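Local coordinates for insecticidal crystal protein Cry35Ab1 (Bacillus thuringiensis, PDB 4JP0) that acts with Cry34Ab1 as one component of a binary insecticidal toxin against western corn rootworm, probably targeting the larval midgut epithelium, at residues A[8-13]-A[135-140]; A[18-23]-A[43-48]. All blocks are in the same frame, centred on the assembly; numbering follows the deposited sequence.

Two closures of very different span lie within the N-terminal, ricin B-type beta-trefoil part of this toxin. The chain enters through strand 6-12, turns back into strand 18-22, and soon meets its own continuation: contact 2 joins 18-23 to 43-48 and closes a short loop. Much later, after a run of further strands without a helix, segment 135-140 returns to pair with 8-13, so that contact 1 closes a large loop in which contact 2 is nested. The two meet directly. Backbone atoms of Tyr8 and Trp47, and of Ile10 and Ala19, are probably hydrogen-bonded; strand 6-12 thus stands between strands 135-142 and 43-52 and also meets strand 18-22.

Contact 1: A[8-13]-A[135-140]; sequences YEISNH and WNLTSV
Glu9 and Thr138 form one hydrogen-bonded antiparallel pair, Ser11 and Asn136 the other, and together they zip the two strands with four backbone bonds, Glu9 N to Thr138 O being 2.8 Å. Apolar and aromatic contacts gather on the face of Tyr8, Ile10, Asn12, Trp135 and Leu137. Leu137 lays CD2 over one face of the Tyr8 phenol, 4.1 Å from the ring centroid and 13° off its normal, while its CG lies 4.0 Å from Ile10 CG1. Asn12 has its CG anti to the backbone N (chi1 -173°). Its ND2 lies over one face of the Trp135 indole, toward the rim and 3.4 Å from CZ2, with amide and ring planes 74° apart; ND2 also donates to Asn132 O, and OD1 accepts from Asn15 N. Three waters bridge polar groups on the face of Glu9, Ser11, Asn136 and Thr138. One donates to Glu9 O and hydrogen-bonds Ser11 OG; a second, its oxygen 2.7 Å from Ser11 OG, accepts from Asn136 ND2, and a third links ND2 to His13 ND1, while Asn136 OD1 bonds Ser99 OG. Val140 CG1 packs on the Glu9 carboxylate, 3.7 Å from CD. Such pairing of first and last strands closes a beta-trefoil. Strand 6-12 also pairs with strand 43-52, whose Leu49 touches Tyr8 and Leu137, while Ile102 of strand 99-104 meets Ile10 and Trp135.

Contact 2: A[18-23]-A[43-48]; sequences YAATYL and YNLKWF
Thr21 and Asn44 form a hydrogen-bonded antiparallel pair, Asn44 N to Thr21 O at 2.7 Å and Thr21 N to Asn44 O at 3.0 Å, beside the non-hydrogen-bonded pair Tyr22-Tyr43, before 43-48 swings away from its partner. The two tyrosines lie side by side, the edge of Tyr43 toward the face of Tyr22, but their ring carbons are modelled too close and the detail of this edge-to-face pair is doubtful. Leu45 pushes CD2 tightly against Ala20 CB, at 3.4 Å. An Asx turn accompanies the departure at Leu45: Asn44 OD1 accepts from Lys46 N, while ND2 of the same amide donates to Lys46 O. This bend interrupts strand 43-52 within the ricin B-type beta-trefoil domain, and beyond it Trp47 turns its indole edge to strand 18-22. There NE1 donates to Ala19 O over a long 3.3 Å, with the oxygen in the ring plane but the donor well above the carbonyl plane. Farther along that edge, CH2 meets Thr21 CG2 at 3.6 Å, and Asn44 ND2 sits over one face of the ring, toward its rim. A buried threonine hydroxyl, Thr21 OG1, is satisfied by Asn65, and Trp70 makes an edge-to-face pair with Trp47.

Contact 1: A[8-13]-A[135-140]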
ATOM      1  N   TYR A   8       5.048 -10.723  22.123  1.00 12.81           N
ATOM      2  CA  TYR A   8       5.263 -10.214  23.458  1.00 14.30           C
ATOM      3  C   TYR A   8       4.317 -10.821  24.459  1.00 14.22           C
ATOM      4  O   TYR A   8       3.206 -11.156  24.118  1.00 15.60           O
ATOM      5  CB  TYR A   8       4.946  -8.714  23.458  1.00 14.12           C
ATOM      6  CG  TYR A   8       5.949  -7.835  22.774  1.00 15.45           C
ATOM      7  CD1 TYR A   8       5.689  -7.301  21.510  1.00 15.06           C
ATOM      8  CD2 TYR A   8       7.147  -7.502  23.397  1.00 14.83           C
ATOM      9  CE1 TYR A   8       6.618  -6.458  20.900  1.00 15.27           C
ATOM     10  CE2 TYR A   8       8.080  -6.668  22.772  1.00 16.58           C
ATOM     11  CZ  TYR A   8       7.794  -6.139  21.547  1.00 14.82           C
ATOM     12  OH  TYR A   8       8.677  -5.294  20.940  1.00 13.42           O
ATOM     13  N   GLU A   9       4.744 -10.910  25.706  1.00 14.53           N
ATOM     14  CA  GLU A   9       3.824 -11.202  26.807  1.00 14.85           C
ATOM     15  C   GLU A   9       3.714  -9.880  27.535  1.00 15.08           C
ATOM     16  O   GLU A   9       4.691  -9.135  27.612  1.00 15.82           O
ATOM     17  CB  GLU A   9       4.413 -12.283  27.743  1.00 15.19           C
ATOM     18  CG  GLU A   9       4.346 -13.648  27.081  1.00 16.72           C
ATOM     19  CD  GLU A   9       4.927 -14.752  27.927  1.00 22.49           C
ATOM     20  OE1 GLU A   9       5.619 -14.465  28.935  1.00 25.51           O
ATOM     21  OE2 GLU A   9       4.690 -15.910  27.567  1.00 25.51           O
ATOM     22  N   ILE A  10       2.550  -9.559  28.049  1.00 13.45           N
ATOM     23  CA  ILE A  10       2.341  -8.252  28.721  1.00 12.86           C
ATOM     24  C   ILE A  10       1.936  -8.503  30.170  1.00 13.43           C
ATOM     25  O   ILE A  10       0.957  -9.180  30.436  1.00 12.91           O
ATOM     26  CB  ILE A  10       1.251  -7.436  27.992  1.00 12.95           C
ATOM     27  CG1 ILE A  10       1.689  -7.118  26.568  1.00 13.84           C
ATOM     28  CG2 ILE A  10       0.940  -6.138  28.705  1.00 13.07           C
ATOM     29  CD1 ILE A  10       0.539  -6.474  25.739  1.00 15.14           C
ATOM     30  N   SER A  11       2.729  -8.006  31.109  1.00 13.78           N
ATOM     31  CA  SER A  11       2.466  -8.272  32.524  1.00 13.73           C
ATOM     32  C   SER A  11       2.395  -6.993  33.343  1.00 13.77           C
ATOM     33  O   SER A  11       3.009  -5.985  32.996  1.00 14.46           O
ATOM     34  CB  SER A  11       3.536  -9.217  33.123  1.00 14.83           C
ATOM     35  OG  SER A  11       4.835  -8.688  32.991  1.00 14.66           O
ATOM     36  N   ASN A  12       1.673  -7.053  34.456  1.00 12.65           N
ATOM     37  CA  ASN A  12       1.483  -5.872  35.256  1.00 13.16           C
ATOM     38  C   ASN A  12       2.614  -5.623  36.274  1.00 14.18           C
ATOM     39  O   ASN A  12       3.091  -6.546  36.960  1.00 12.74           O
ATOM     40  CB  ASN A  12       0.172  -5.970  36.004  1.00 13.52           C
ATOM     41  CG  ASN A  12      -0.168  -4.681  36.735  1.00 13.51           C
ATOM     42  OD1 ASN A  12      -0.017  -4.590  37.943  1.00 13.32           O
ATOM     43  ND2 ASN A  12      -0.618  -3.675  35.990  1.00 13.72           N
ATOM     44  N   HIS A  13       3.042  -4.373  36.357  1.00 12.99           N
ATOM     45  CA  HIS A  13       4.116  -4.018  37.295  1.00 14.32           C
ATOM     46  C   HIS A  13       3.737  -4.291  38.746  1.00 14.28           C
ATOM     47  O   HIS A  13       4.541  -4.836  39.491  1.00 14.59           O
ATOM     48  CB  HIS A  13       4.474  -2.539  37.121  1.00 13.88           C
ATOM     49  CG  HIS A  13       5.450  -2.002  38.135  1.00 16.42           C
ATOM     50  ND1 HIS A  13       6.804  -2.248  38.072  1.00 17.36           N
ATOM     51  CD2 HIS A  13       5.278  -1.140  39.158  1.00 19.39           C
ATOM     52  CE1 HIS A  13       7.423  -1.588  39.034  1.00 21.05           C
ATOM     53  NE2 HIS A  13       6.516  -0.924  39.722  1.00 21.14           N
ATOM     54  N   TRP A 135       3.136  -1.414  32.990  1.00 12.91           N
ATOM     55  CA  TRP A 135       3.150  -2.705  32.305  1.00 13.22           C
ATOM     56  C   TRP A 135       4.516  -3.006  31.715  1.00 14.26           C
ATOM     57  O   TRP A 135       5.222  -2.105  31.254  1.00 13.97           O
ATOM     58  CB  TRP A 135       2.108  -2.686  31.158  1.00 12.70           C
ATOM     59  CG  TRP A 135       0.726  -2.388  31.670  1.00 12.72           C
ATOM     60  CD1 TRP A 135       0.186  -1.179  31.889  1.00 15.31           C
ATOM     61  CD2 TRP A 135      -0.205  -3.343  32.186  1.00 12.91           C
ATOM     62  NE1 TRP A 135      -1.058  -1.294  32.466  1.00 11.45           N
ATOM     63  CE2 TRP A 135      -1.328  -2.622  32.661  1.00 13.24           C
ATOM     64  CE3 TRP A 135      -0.238  -4.742  32.223  1.00 11.29           C
ATOM     65  CZ2 TRP A 135      -2.459  -3.245  33.195  1.00 13.88           C
ATOM     66  CZ3 TRP A 135      -1.371  -5.378  32.743  1.00 11.13           C
ATOM     67  CH2 TRP A 135      -2.474  -4.622  33.229  1.00 12.77           C
ATOM     68  N   ASN A 136       4.854  -4.297  31.703  1.00 14.79           N
ATOM     69  CA  ASN A 136       6.101  -4.762  31.156  1.00 15.15           C
ATOM     70  C   ASN A 136       5.840  -5.587  29.930  1.00 16.45           C
ATOM     71  O   ASN A 136       4.889  -6.344  29.910  1.00 12.77           O
ATOM     72  CB  ASN A 136       6.795  -5.628  32.192  1.00 15.39           C
ATOM     73  CG  ASN A 136       7.200  -4.818  33.422  1.00 18.49           C
ATOM     74  OD1 ASN A 136       7.774  -3.720  33.302  1.00 19.46           O
ATOM     75  ND2 ASN A 136       6.872  -5.326  34.593  1.00 19.54           N
ATOM     76  N   LEU A 137       6.721  -5.442  28.928  1.00 17.22           N
ATOM     77  CA  LEU A 137       6.630  -6.224  27.700  1.00 19.22           C
ATOM     78  C   LEU A 137       7.812  -7.156  27.628  1.00 19.98           C
ATOM     79  O   LEU A 137       8.991  -6.704  27.695  1.00 23.01           O
ATOM     80  CB  LEU A 137       6.537  -5.319  26.463  1.00 20.68           C
ATOM     81  CG  LEU A 137       5.081  -4.973  26.060  1.00 22.00           C
ATOM     82  CD1 LEU A 137       4.402  -4.073  27.047  1.00 25.06           C
ATOM     83  CD2 LEU A 137       5.054  -4.327  24.659  1.00 26.96           C
ATOM     84  N   THR A 138       7.529  -8.447  27.516  1.00 17.30           N
ATOM     85  CA  THR A 138       8.581  -9.439  27.464  1.00 18.88           C
ATOM     86  C   THR A 138       8.572 -10.092  26.090  1.00 17.88           C
ATOM     87  O   THR A 138       7.560 -10.640  25.695  1.00 17.56           O
ATOM     88  CB  THR A 138       8.274 -10.511  28.525  1.00 19.48           C
ATOM     89  OG1 THR A 138       8.215  -9.893  29.824  1.00 20.61           O
ATOM     90  CG2 THR A 138       9.409 -11.551  28.611  1.00 23.60           C
ATOM     91  N   SER A 139       9.677 -10.022  25.364  1.00 17.65           N
ATOM     92  CA  SER A 139       9.769 -10.672  24.043  1.00 17.75           C
ATOM     93  C   SER A 139       9.996 -12.177  24.137  1.00 17.41           C
ATOM     94  O   SER A 139      10.968 -12.614  24.758  1.00 17.76           O
ATOM     95  CB  SER A 139      10.905 -10.063  23.237  1.00 19.18           C
ATOM     96  OG  SER A 139      10.935 -10.699  21.947  1.00 21.78           O
ATOM     97  N   VAL A 140       9.116 -12.977  23.541  1.00 15.65           N
ATOM     98  CA  VAL A 140       9.292 -14.427  23.600  1.00 16.04           C
ATOM     99  C   VAL A 140       9.638 -14.988  22.257  1.00 15.79           C
ATOM    100  O   VAL A 140      10.009 -16.161  22.177  1.00 15.33           O
ATOM    101  CB  VAL A 140       8.022 -15.178  24.191  1.00 17.32           C
ATOM    102  CG1 VAL A 140       7.810 -14.774  25.621  1.00 18.92           C
ATOM    103  CG2 VAL A 140       6.773 -14.874  23.361  1.00 15.67           C
TER
HETATM  104  O   HOH W   1       5.949  -9.250  30.452  1.00 16.67           O
HETATM  105  O   HOH W   2       6.393  -8.357  35.144  1.00 32.30           O
HETATM  106  O   HOH W   3       8.242  -4.034  36.881  1.00 20.75           O

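Contact 2: A[18-23]-A[43-48]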
ATOM      1  N   TYR A  18      -0.323 -11.722  33.967  1.00 13.52           N
ATOM      2  CA  TYR A  18      -0.191 -11.518  32.519  1.00 13.56           C
ATOM      3  C   TYR A  18      -1.527 -11.349  31.798  1.00 13.68           C
ATOM      4  O   TYR A  18      -2.488 -12.087  32.056  1.00 12.84           O
ATOM      5  CB  TYR A  18       0.528 -12.711  31.900  1.00 14.05           C
ATOM      6  CG  TYR A  18       2.000 -12.744  32.294  1.00 14.00           C
ATOM      7  CD1 TYR A  18       2.411 -13.155  33.564  1.00 14.18           C
ATOM      8  CD2 TYR A  18       2.974 -12.382  31.387  1.00 14.40           C
ATOM      9  CE1 TYR A  18       3.801 -13.183  33.921  1.00 13.58           C
ATOM     10  CE2 TYR A  18       4.352 -12.407  31.725  1.00 15.56           C
ATOM     11  CZ  TYR A  18       4.740 -12.806  32.998  1.00 14.79           C
ATOM     12  OH  TYR A  18       6.081 -12.821  33.324  1.00 17.06           O
ATOM     13  N   ALA A  19      -1.554 -10.416  30.849  1.00 11.84           N
ATOM     14  CA  ALA A  19      -2.749 -10.194  30.059  1.00 12.68           C
ATOM     15  C   ALA A  19      -3.009 -11.471  29.258  1.00 14.43           C
ATOM     16  O   ALA A  19      -2.071 -12.038  28.640  1.00 14.16           O
ATOM     17  CB  ALA A  19      -2.531  -9.000  29.116  1.00 12.37           C
ATOM     18  N   ALA A  20      -4.269 -11.906  29.222  1.00 14.51           N
ATOM     19  CA  ALA A  20      -4.596 -13.220  28.648  1.00 14.74           C
ATOM     20  C   ALA A  20      -5.992 -13.288  28.047  1.00 14.76           C
ATOM     21  O   ALA A  20      -6.890 -12.611  28.510  1.00 14.52           O
ATOM     22  CB  ALA A  20      -4.514 -14.260  29.760  1.00 15.80           C
ATOM     23  N   THR A  21      -6.185 -14.121  27.023  1.00 15.55           N
ATOM     24  CA  THR A  21      -7.538 -14.422  26.551  1.00 15.29           C
ATOM     25  C   THR A  21      -7.747 -15.922  26.676  1.00 16.74           C
ATOM     26  O   THR A  21      -6.758 -16.683  26.704  1.00 16.14           O
ATOM     27  CB  THR A  21      -7.745 -14.060  25.067  1.00 16.12           C
ATOM     28  OG1 THR A  21      -6.623 -14.485  24.310  1.00 14.94           O
ATOM     29  CG2 THR A  21      -7.793 -12.587  24.851  1.00 15.88           C
ATOM     30  N   TYR A  22      -9.015 -16.355  26.690  1.00 16.92           N
ATOM     31  CA  TYR A  22      -9.332 -17.789  26.740  1.00 19.27           C
ATOM     32  C   TYR A  22      -9.119 -18.292  25.309  1.00 18.59           C
ATOM     33  O   TYR A  22      -9.587 -17.660  24.382  1.00 18.30           O
ATOM     34  CB  TYR A  22     -10.813 -18.030  27.114  1.00 20.93           C
ATOM     35  CG  TYR A  22     -11.215 -17.861  28.567  1.00 28.28           C
ATOM     36  CD1 TYR A  22     -12.247 -18.643  29.125  1.00 34.08           C
ATOM     37  CD2 TYR A  22     -10.619 -16.921  29.375  1.00 33.05           C
ATOM     38  CE1 TYR A  22     -12.636 -18.486  30.445  1.00 37.40           C
ATOM     39  CE2 TYR A  22     -11.005 -16.774  30.715  1.00 38.01           C
ATOM     40  CZ  TYR A  22     -12.004 -17.556  31.229  1.00 38.60           C
ATOM     41  OH  TYR A  22     -12.376 -17.400  32.544  1.00 45.29           O
ATOM     42  N   LEU A  23      -8.426 -19.405  25.120  1.00 18.63           N
ATOM     43  CA  LEU A  23      -8.130 -19.874  23.766  1.00 20.31           C
ATOM     44  C   LEU A  23      -9.326 -20.365  22.980  1.00 21.85           C
ATOM     45  O   LEU A  23      -9.335 -20.304  21.750  1.00 23.24           O
ATOM     46  CB  LEU A  23      -7.156 -21.067  23.812  1.00 20.42           C
ATOM     47  CG  LEU A  23      -5.690 -20.803  24.022  1.00 20.93           C
ATOM     48  CD1 LEU A  23      -4.951 -22.117  24.140  1.00 20.83           C
ATOM     49  CD2 LEU A  23      -5.111 -19.943  22.873  1.00 19.72           C
ATOM     50  N   TYR A  43      -5.276 -20.613  28.097  1.00 17.85           N
ATOM     51  CA  TYR A  43      -5.276 -19.191  27.746  1.00 17.29           C
ATOM     52  C   TYR A  43      -4.165 -18.869  26.767  1.00 17.02           C
ATOM     53  O   TYR A  43      -3.166 -19.582  26.699  1.00 16.55           O
ATOM     54  CB  TYR A  43      -5.011 -18.345  28.980  1.00 17.31           C
ATOM     55  CG  TYR A  43      -6.135 -18.382  29.979  1.00 17.79           C
ATOM     56  CD1 TYR A  43      -6.293 -19.474  30.825  1.00 20.66           C
ATOM     57  CD2 TYR A  43      -7.075 -17.349  30.038  1.00 19.72           C
ATOM     58  CE1 TYR A  43      -7.337 -19.529  31.748  1.00 22.99           C
ATOM     59  CE2 TYR A  43      -8.145 -17.396  30.977  1.00 21.50           C
ATOM     60  CZ  TYR A  43      -8.251 -18.489  31.825  1.00 23.29           C
ATOM     61  OH  TYR A  43      -9.281 -18.566  32.747  1.00 23.88           O
ATOM     62  N   ASN A  44      -4.325 -17.757  26.063  1.00 14.43           N
ATOM     63  CA  ASN A  44      -3.258 -17.204  25.261  1.00 14.76           C
ATOM     64  C   ASN A  44      -2.647 -16.007  25.982  1.00 14.38           C
ATOM     65  O   ASN A  44      -3.391 -15.118  26.389  1.00 13.46           O
ATOM     66  CB  ASN A  44      -3.789 -16.675  23.927  1.00 14.36           C
ATOM     67  CG  ASN A  44      -2.727 -15.908  23.168  1.00 13.75           C
ATOM     68  OD1 ASN A  44      -1.653 -16.431  22.946  1.00 14.57           O
ATOM     69  ND2 ASN A  44      -2.992 -14.621  22.844  1.00 10.00           N
ATOM     70  N   LEU A  45      -1.320 -15.974  26.114  1.00 14.04           N
ATOM     71  CA  LEU A  45      -0.623 -14.812  26.683  1.00 13.84           C
ATOM     72  C   LEU A  45       0.239 -14.079  25.657  1.00 13.38           C
ATOM     73  O   LEU A  45       0.996 -13.179  26.036  1.00 11.95           O
ATOM     74  CB  LEU A  45       0.329 -15.253  27.813  1.00 13.53           C
ATOM     75  CG  LEU A  45      -0.200 -16.193  28.891  1.00 18.03           C
ATOM     76  CD1 LEU A  45       0.832 -16.462  29.996  1.00 19.76           C
ATOM     77  CD2 LEU A  45      -1.448 -15.617  29.465  1.00 18.23           C
ATOM     78  N   LYS A  46       0.111 -14.433  24.374  1.00 12.55           N
ATOM     79  CA  LYS A  46       1.044 -13.952  23.348  1.00 13.23           C
ATOM     80  C   LYS A  46       0.388 -12.894  22.509  1.00 13.11           C
ATOM     81  O   LYS A  46      -0.679 -13.140  21.969  1.00 12.38           O
ATOM     82  CB  LYS A  46       1.497 -15.093  22.433  1.00 13.93           C
ATOM     83  CG  LYS A  46       2.418 -16.111  23.132  1.00 15.23           C
ATOM     84  CD  LYS A  46       2.885 -17.197  22.169  1.00 18.61           C
ATOM     85  CE  LYS A  46       3.653 -18.293  22.911  1.00 21.99           C
ATOM     86  NZ  LYS A  46       4.316 -19.251  21.967  1.00 23.17           N
ATOM     87  N   TRP A  47       1.078 -11.759  22.376  1.00 11.82           N
ATOM     88  CA  TRP A  47       0.542 -10.598  21.687  1.00 13.58           C
ATOM     89  C   TRP A  47       1.529 -10.105  20.618  1.00 13.61           C
ATOM     90  O   TRP A  47       2.754 -10.155  20.824  1.00 13.73           O
ATOM     91  CB  TRP A  47       0.231  -9.464  22.697  1.00 13.68           C
ATOM     92  CG  TRP A  47      -0.600  -9.961  23.770  1.00 15.01           C
ATOM     93  CD1 TRP A  47      -0.223 -10.205  25.067  1.00 16.16           C
ATOM     94  CD2 TRP A  47      -1.962 -10.354  23.660  1.00 14.41           C
ATOM     95  NE1 TRP A  47      -1.289 -10.719  25.765  1.00 14.23           N
ATOM     96  CE2 TRP A  47      -2.357 -10.852  24.915  1.00 18.32           C
ATOM     97  CE3 TRP A  47      -2.896 -10.374  22.599  1.00 15.79           C
ATOM     98  CZ2 TRP A  47      -3.657 -11.359  25.155  1.00 18.91           C
ATOM     99  CZ3 TRP A  47      -4.194 -10.865  22.840  1.00 16.77           C
ATOM    100  CH2 TRP A  47      -4.553 -11.332  24.117  1.00 19.40           C
ATOM    101  N   PHE A  48       0.994  -9.677  19.474  1.00 12.61           N
ATOM    102  CA  PHE A  48       1.839  -9.145  18.391  1.00 13.26           C
ATOM    103  C   PHE A  48       1.457  -7.710  18.139  1.00 13.47           C
ATOM    104  O   PHE A  48       0.258  -7.391  17.971  1.00 13.20           O
ATOM    105  CB  PHE A  48       1.658  -9.974  17.107  1.00 14.29           C
ATOM    106  CG  PHE A  48       2.781  -9.832  16.136  1.00 13.80           C
ATOM    107  CD1 PHE A  48       3.784 -10.794  16.088  1.00 13.84           C
ATOM    108  CD2 PHE A  48       2.836  -8.753  15.251  1.00 13.16           C
ATOM    109  CE1 PHE A  48       4.833 -10.679  15.194  1.00 14.91           C
ATOM    110  CE2 PHE A  48       3.901  -8.629  14.351  1.00 13.22           C
ATOM    111  CZ  PHE A  48       4.894  -9.598  14.324  1.00 15.69           C
TER
HETATM  112  O   HOH W   4       0.642 -11.652  28.216  1.00 12.36           O